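Local coordinates for iron-regulated ABC transporter siderophore-binding protein SirA (PDB 3MWF) that binds the iron(III) complex of the siderophore staphyloferrin B and probably hands it to an ABC transporter for import into the cell, at residues 26-40 against 119-133. Residues are numbered along the deposited sequence; the frame is centred on the assembly and turned at random.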
loop_
_atom_site.group_PDB
_atom_site.type_symbol
_atom_site.label_atom_id
_atom_site.label_comp_id
_atom_site.label_asym_id
_atom_site.label_seq_id
_atom_site.Cartn_x
_atom_site.Cartn_y
_atom_site.Cartn_z
ATOM N N THR A 26 13.442 8.851 1.949
ATOM C CA THR A 26 12.289 7.975 2.187
ATOM C C THR A 26 12.634 6.557 1.809
ATOM O O THR A 26 13.041 6.288 0.670
ATOM C CB THR A 26 11.044 8.485 1.420
ATOM O OG1 THR A 26 11.408 8.803 0.063
ATOM C CG2 THR A 26 10.478 9.708 2.097
ATOM N N LEU A 27 12.465 5.633 2.762
ATOM C CA LEU A 27 12.917 4.234 2.603
ATOM C C LEU A 27 11.814 3.220 2.332
ATOM O O LEU A 27 12.069 2.027 2.358
ATOM C CB LEU A 27 13.718 3.790 3.837
ATOM C CG LEU A 27 14.970 4.655 4.091
ATOM C CD1 LEU A 27 15.741 4.087 5.273
ATOM C CD2 LEU A 27 15.878 4.690 2.870
ATOM N N TYR A 28 10.593 3.697 2.096
ATOM C CA TYR A 28 9.600 2.820 1.481
ATOM C C TYR A 28 8.710 3.592 0.517
ATOM O O TYR A 28 8.587 4.800 0.635
ATOM C CB TYR A 28 8.783 2.064 2.537
ATOM C CG TYR A 28 8.018 2.861 3.549
ATOM C CD1 TYR A 28 8.620 3.233 4.764
ATOM C CD2 TYR A 28 6.657 3.138 3.369
ATOM C CE1 TYR A 28 7.879 3.908 5.750
ATOM C CE2 TYR A 28 5.919 3.828 4.337
ATOM C CZ TYR A 28 6.530 4.172 5.537
ATOM O OH TYR A 28 5.830 4.834 6.520
ATOM N N GLN A 29 8.085 2.878 -0.428
ATOM C CA GLN A 29 7.347 3.547 -1.509
ATOM C C GLN A 29 6.354 4.575 -0.987
ATOM O O GLN A 29 6.258 5.680 -1.511
ATOM C CB GLN A 29 6.557 2.492 -2.307
ATOM C CG GLN A 29 7.348 1.220 -2.664
ATOM C CD GLN A 29 8.513 1.494 -3.591
ATOM O OE1 GLN A 29 8.358 2.161 -4.606
ATOM N NE2 GLN A 29 9.703 0.984 -3.233
ATOM N N GLY A 30 5.569 4.199 0.024
ATOM C CA GLY A 30 4.491 5.073 0.496
ATOM C C GLY A 30 5.023 6.339 1.136
ATOM O O GLY A 30 4.381 7.364 1.060
ATOM N N ALA A 31 6.185 6.244 1.781
ATOM C CA ALA A 31 6.819 7.397 2.416
ATOM C C ALA A 31 7.238 8.379 1.324
ATOM O O ALA A 31 7.060 9.592 1.453
ATOM C CB ALA A 31 8.023 6.944 3.248
ATOM N N THR A 32 7.760 7.851 0.221
ATOM C CA THR A 32 8.121 8.722 -0.926
ATOM C C THR A 32 6.912 9.468 -1.465
ATOM O O THR A 32 6.968 10.692 -1.724
ATOM C CB THR A 32 8.754 7.888 -2.025
ATOM O OG1 THR A 32 9.884 7.209 -1.466
ATOM C CG2 THR A 32 9.275 8.800 -3.160
ATOM N N ASP A 33 5.821 8.731 -1.603
ATOM C CA ASP A 33 4.561 9.280 -2.059
ATOM C C ASP A 33 4.032 10.334 -1.101
ATOM O O ASP A 33 3.589 11.409 -1.517
ATOM C CB ASP A 33 3.547 8.141 -2.248
ATOM C CG ASP A 33 2.181 8.638 -2.756
ATOM O OD1 ASP A 33 1.437 9.293 -1.976
ATOM O OD2 ASP A 33 1.854 8.343 -3.944
ATOM N N VAL A 34 4.077 10.031 0.187
ATOM C CA VAL A 34 3.566 10.962 1.197
ATOM C C VAL A 34 4.416 12.245 1.227
ATOM O O VAL A 34 3.867 13.347 1.343
ATOM C CB VAL A 34 3.464 10.263 2.570
ATOM C CG1 VAL A 34 3.266 11.280 3.732
ATOM C CG2 VAL A 34 2.309 9.268 2.556
ATOM N N ALA A 35 5.736 12.101 1.085
ATOM C CA ALA A 35 6.614 13.290 1.089
ATOM C C ALA A 35 6.193 14.222 -0.051
ATOM O O ALA A 35 5.980 15.434 0.140
ATOM C CB ALA A 35 8.063 12.867 0.916
ATOM N N VAL A 36 6.059 13.654 -1.245
ATOM C CA VAL A 36 5.602 14.438 -2.399
ATOM C C VAL A 36 4.228 15.086 -2.155
ATOM O O VAL A 36 4.012 16.282 -2.444
ATOM C CB VAL A 36 5.637 13.559 -3.677
ATOM C CG1 VAL A 36 4.876 14.211 -4.851
ATOM C CG2 VAL A 36 7.084 13.222 -4.081
ATOM N N SER A 37 3.308 14.314 -1.581
ATOM C CA SER A 37 1.955 14.784 -1.276
ATOM C C SER A 37 1.939 15.959 -0.287
ATOM O O SER A 37 1.036 16.830 -0.329
ATOM C CB SER A 37 1.142 13.612 -0.717
ATOM O OG SER A 37 0.920 12.634 -1.731
ATOM N N LEU A 38 2.930 15.970 0.600
ATOM C CA LEU A 38 3.082 17.025 1.607
ATOM C C LEU A 38 3.916 18.215 1.095
ATOM O O LEU A 38 4.185 19.159 1.853
ATOM C CB LEU A 38 3.694 16.450 2.885
ATOM C CG LEU A 38 2.801 15.498 3.692
ATOM C CD1 LEU A 38 3.604 14.827 4.768
ATOM C CD2 LEU A 38 1.615 16.231 4.313
ATOM N N GLY A 39 4.327 18.153 -0.171
ATOM C CA GLY A 39 5.067 19.245 -0.833
ATOM C C GLY A 39 6.565 19.236 -0.577
ATOM O O GLY A 39 7.238 20.265 -0.764
ATOM N N VAL A 40 7.090 18.093 -0.135
ATOM C CA VAL A 40 8.512 17.937 0.149
ATOM C C VAL A 40 9.148 16.885 -0.762
ATOM O O VAL A 40 8.944 15.683 -0.550
ATOM C CB VAL A 40 8.748 17.538 1.638
ATOM C CG1 VAL A 40 10.236 17.456 1.957
ATOM C CG2 VAL A 40 8.064 18.503 2.586
ATOM N N THR A 119 1.607 6.785 8.009
ATOM C CA THR A 119 2.750 7.428 7.332
ATOM C C THR A 119 2.505 8.942 7.198
ATOM O O THR A 119 3.395 9.743 7.464
ATOM C CB THR A 119 2.960 6.781 5.946
ATOM O OG1 THR A 119 3.118 5.380 6.145
ATOM C CG2 THR A 119 4.201 7.327 5.234
ATOM N N THR A 120 1.289 9.323 6.808
ATOM C CA THR A 120 0.946 10.734 6.586
ATOM C C THR A 120 0.985 11.527 7.887
ATOM O O THR A 120 1.569 12.610 7.939
ATOM C CB THR A 120 -0.430 10.872 5.923
ATOM O OG1 THR A 120 -0.397 10.246 4.631
ATOM C CG2 THR A 120 -0.803 12.339 5.718
ATOM N N LYS A 121 0.398 10.963 8.941
ATOM C CA LYS A 121 0.455 11.602 10.275
ATOM C C LYS A 121 1.878 11.739 10.807
ATOM O O LYS A 121 2.276 12.822 11.239
ATOM C CB LYS A 121 -0.395 10.816 11.283
ATOM C CG LYS A 121 -1.876 10.931 11.051
ATOM C CD LYS A 121 -2.630 9.923 11.941
ATOM C CE LYS A 121 -3.776 9.269 11.168
ATOM N NZ LYS A 121 -4.726 8.522 12.064
ATOM N N LEU A 122 2.645 10.649 10.769
ATOM C CA LEU A 122 4.034 10.668 11.229
ATOM C C LEU A 122 4.865 11.684 10.454
ATOM O O LEU A 122 5.628 12.453 11.045
ATOM C CB LEU A 122 4.671 9.288 11.100
ATOM C CG LEU A 122 6.142 9.181 11.508
ATOM C CD1 LEU A 122 6.337 9.567 12.962
ATOM C CD2 LEU A 122 6.634 7.768 11.303
ATOM N N MET A 123 4.750 11.652 9.132
ATOM C CA MET A 123 5.563 12.541 8.320
ATOM C C MET A 123 5.111 13.981 8.453
ATOM O O MET A 123 5.953 14.891 8.417
ATOM C CB MET A 123 5.613 12.069 6.869
ATOM C CG MET A 123 6.410 10.776 6.716
ATOM S SD MET A 123 6.570 10.172 5.022
ATOM C CE MET A 123 7.553 11.503 4.327
ATOM N N GLY A 124 3.810 14.179 8.669
ATOM C CA GLY A 124 3.274 15.513 8.950
ATOM C C GLY A 124 3.987 16.118 10.160
ATOM O O GLY A 124 4.457 17.271 10.117
ATOM N N LYS A 125 4.081 15.331 11.233
ATOM C CA LYS A 125 4.746 15.778 12.461
ATOM C C LYS A 125 6.255 16.011 12.267
ATOM O O LYS A 125 6.792 17.028 12.702
ATOM C CB LYS A 125 4.486 14.806 13.611
ATOM C CG LYS A 125 4.907 15.364 14.971
ATOM C CD LYS A 125 4.227 14.635 16.132
ATOM C CE LYS A 125 4.822 15.049 17.492
ATOM N NZ LYS A 125 4.769 16.533 17.736
ATOM N N ALA A 126 6.915 15.069 11.591
ATOM C CA ALA A 126 8.350 15.103 11.417
ATOM C C ALA A 126 8.775 16.267 10.540
ATOM O O ALA A 126 9.845 16.863 10.768
ATOM C CB ALA A 126 8.854 13.767 10.837
ATOM N N LEU A 127 7.938 16.598 9.562
ATOM C CA LEU A 127 8.271 17.621 8.556
ATOM C C LEU A 127 7.780 19.029 8.893
ATOM O O LEU A 127 8.071 19.977 8.138
ATOM C CB LEU A 127 7.730 17.223 7.174
ATOM C CG LEU A 127 8.421 16.041 6.490
ATOM C CD1 LEU A 127 7.565 15.546 5.327
ATOM C CD2 LEU A 127 9.768 16.488 5.989
ATOM N N GLY A 128 7.059 19.155 10.006
ATOM C CA GLY A 128 6.322 20.378 10.359
ATOM C C GLY A 128 5.283 20.708 9.298
ATOM O O GLY A 128 5.141 21.868 8.885
ATOM N N LYS A 129 4.585 19.676 8.827
ATOM C CA LYS A 129 3.512 19.828 7.848
ATOM C C LYS A 129 2.211 19.216 8.390
ATOM O O LYS A 129 1.450 18.569 7.650
ATOM C CB LYS A 129 3.898 19.165 6.520
ATOM C CG LYS A 129 5.112 19.763 5.822
ATOM C CD LYS A 129 4.810 21.060 5.106
ATOM C CE LYS A 129 6.030 21.512 4.336
ATOM N NZ LYS A 129 5.865 22.902 3.849
ATOM N N GLU A 130 1.951 19.437 9.677
ATOM C CA GLU A 130 0.787 18.853 10.348
ATOM C C GLU A 130 -0.543 19.282 9.749
ATOM O O GLU A 130 -1.433 18.445 9.552
ATOM C CB GLU A 130 0.806 19.150 11.847
ATOM C CG GLU A 130 1.808 18.289 12.594
ATOM C CD GLU A 130 1.815 18.546 14.081
ATOM O OE1 GLU A 130 0.740 18.445 14.709
ATOM O OE2 GLU A 130 2.903 18.838 14.625
ATOM N N LYS A 131 -0.664 20.575 9.433
ATOM C CA LYS A 131 -1.886 21.093 8.828
ATOM C C LYS A 131 -2.079 20.494 7.428
ATOM O O LYS A 131 -3.191 20.119 7.059
ATOM C CB LYS A 131 -1.858 22.637 8.790
ATOM C CG LYS A 131 -2.966 23.323 7.978
ATOM C CD LYS A 131 -4.349 23.176 8.601
ATOM C CE LYS A 131 -5.217 24.421 8.351
ATOM N NZ LYS A 131 -5.136 24.924 6.948
ATOM N N GLU A 132 -1.001 20.398 6.657
ATOM C CA GLU A 132 -1.065 19.780 5.324
ATOM C C GLU A 132 -1.516 18.314 5.422
ATOM O O GLU A 132 -2.374 17.875 4.667
ATOM C CB GLU A 132 0.291 19.861 4.617
ATOM C CG GLU A 132 0.698 21.285 4.174
ATOM C CD GLU A 132 1.271 22.155 5.294
ATOM O OE1 GLU A 132 1.352 21.735 6.474
ATOM O OE2 GLU A 132 1.640 23.311 4.993
ATOM N N ALA A 133 -0.948 17.593 6.387
ATOM C CA ALA A 133 -1.284 16.175 6.609
ATOM C C ALA A 133 -2.752 15.996 6.983
ATOM O O ALA A 133 -3.458 15.115 6.456
ATOM C CB ALA A 133 -0.381 15.574 7.684
#
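A bend at the thioether, chi3 65°, turns CE of Met123 toward Ala35 on helix 29-37, while Tyr28, with CG set between its backbone N and carbonyl carbon (chi1 58°), swings its ring to Thr119. The methionine CE lies 3.7 Å from Ala35 CB and also meets CG2 of Thr26; SD packs 3.7 Å from Val34 CG1. At the N-terminal end of helix 29-37, Tyr28 OH and Thr119 OG1 share a hydrogen bond of 2.8 Å, the threonine oxygen lying at the ring edge, in plane. Ala31 CB sits over the ring centre, 3.7 Å above the plane. The phenol oxygen also bonds Thr110 OG1, and Thr119 OG1 bonds Lys115 O, so each oxygen of this buried pair has a second partner. Helices 29-37 and 119-127 belong to the N-terminal lobe of a siderophore-binding protein of the periplasmic binding protein family, where they pack beside the mainly parallel sheet containing strands 24-26 and 86-90; these segments cross at -54°, their axes 9.7 Å apart at closest approach. Farther along, Leu38 wedges between helices 116-127 and 130-155: CD1 lies 4.1 Å from Leu127 CD1, and CD2 3.6 Å from Ala133 N. Gly39 and Gly128, each with positive phi, close their helices in Schellman motifs. Beyond the first, Val40 CG2 touches Leu127 CD1 and the aliphatic CE of Lys129, whose chain runs past Leu38 O.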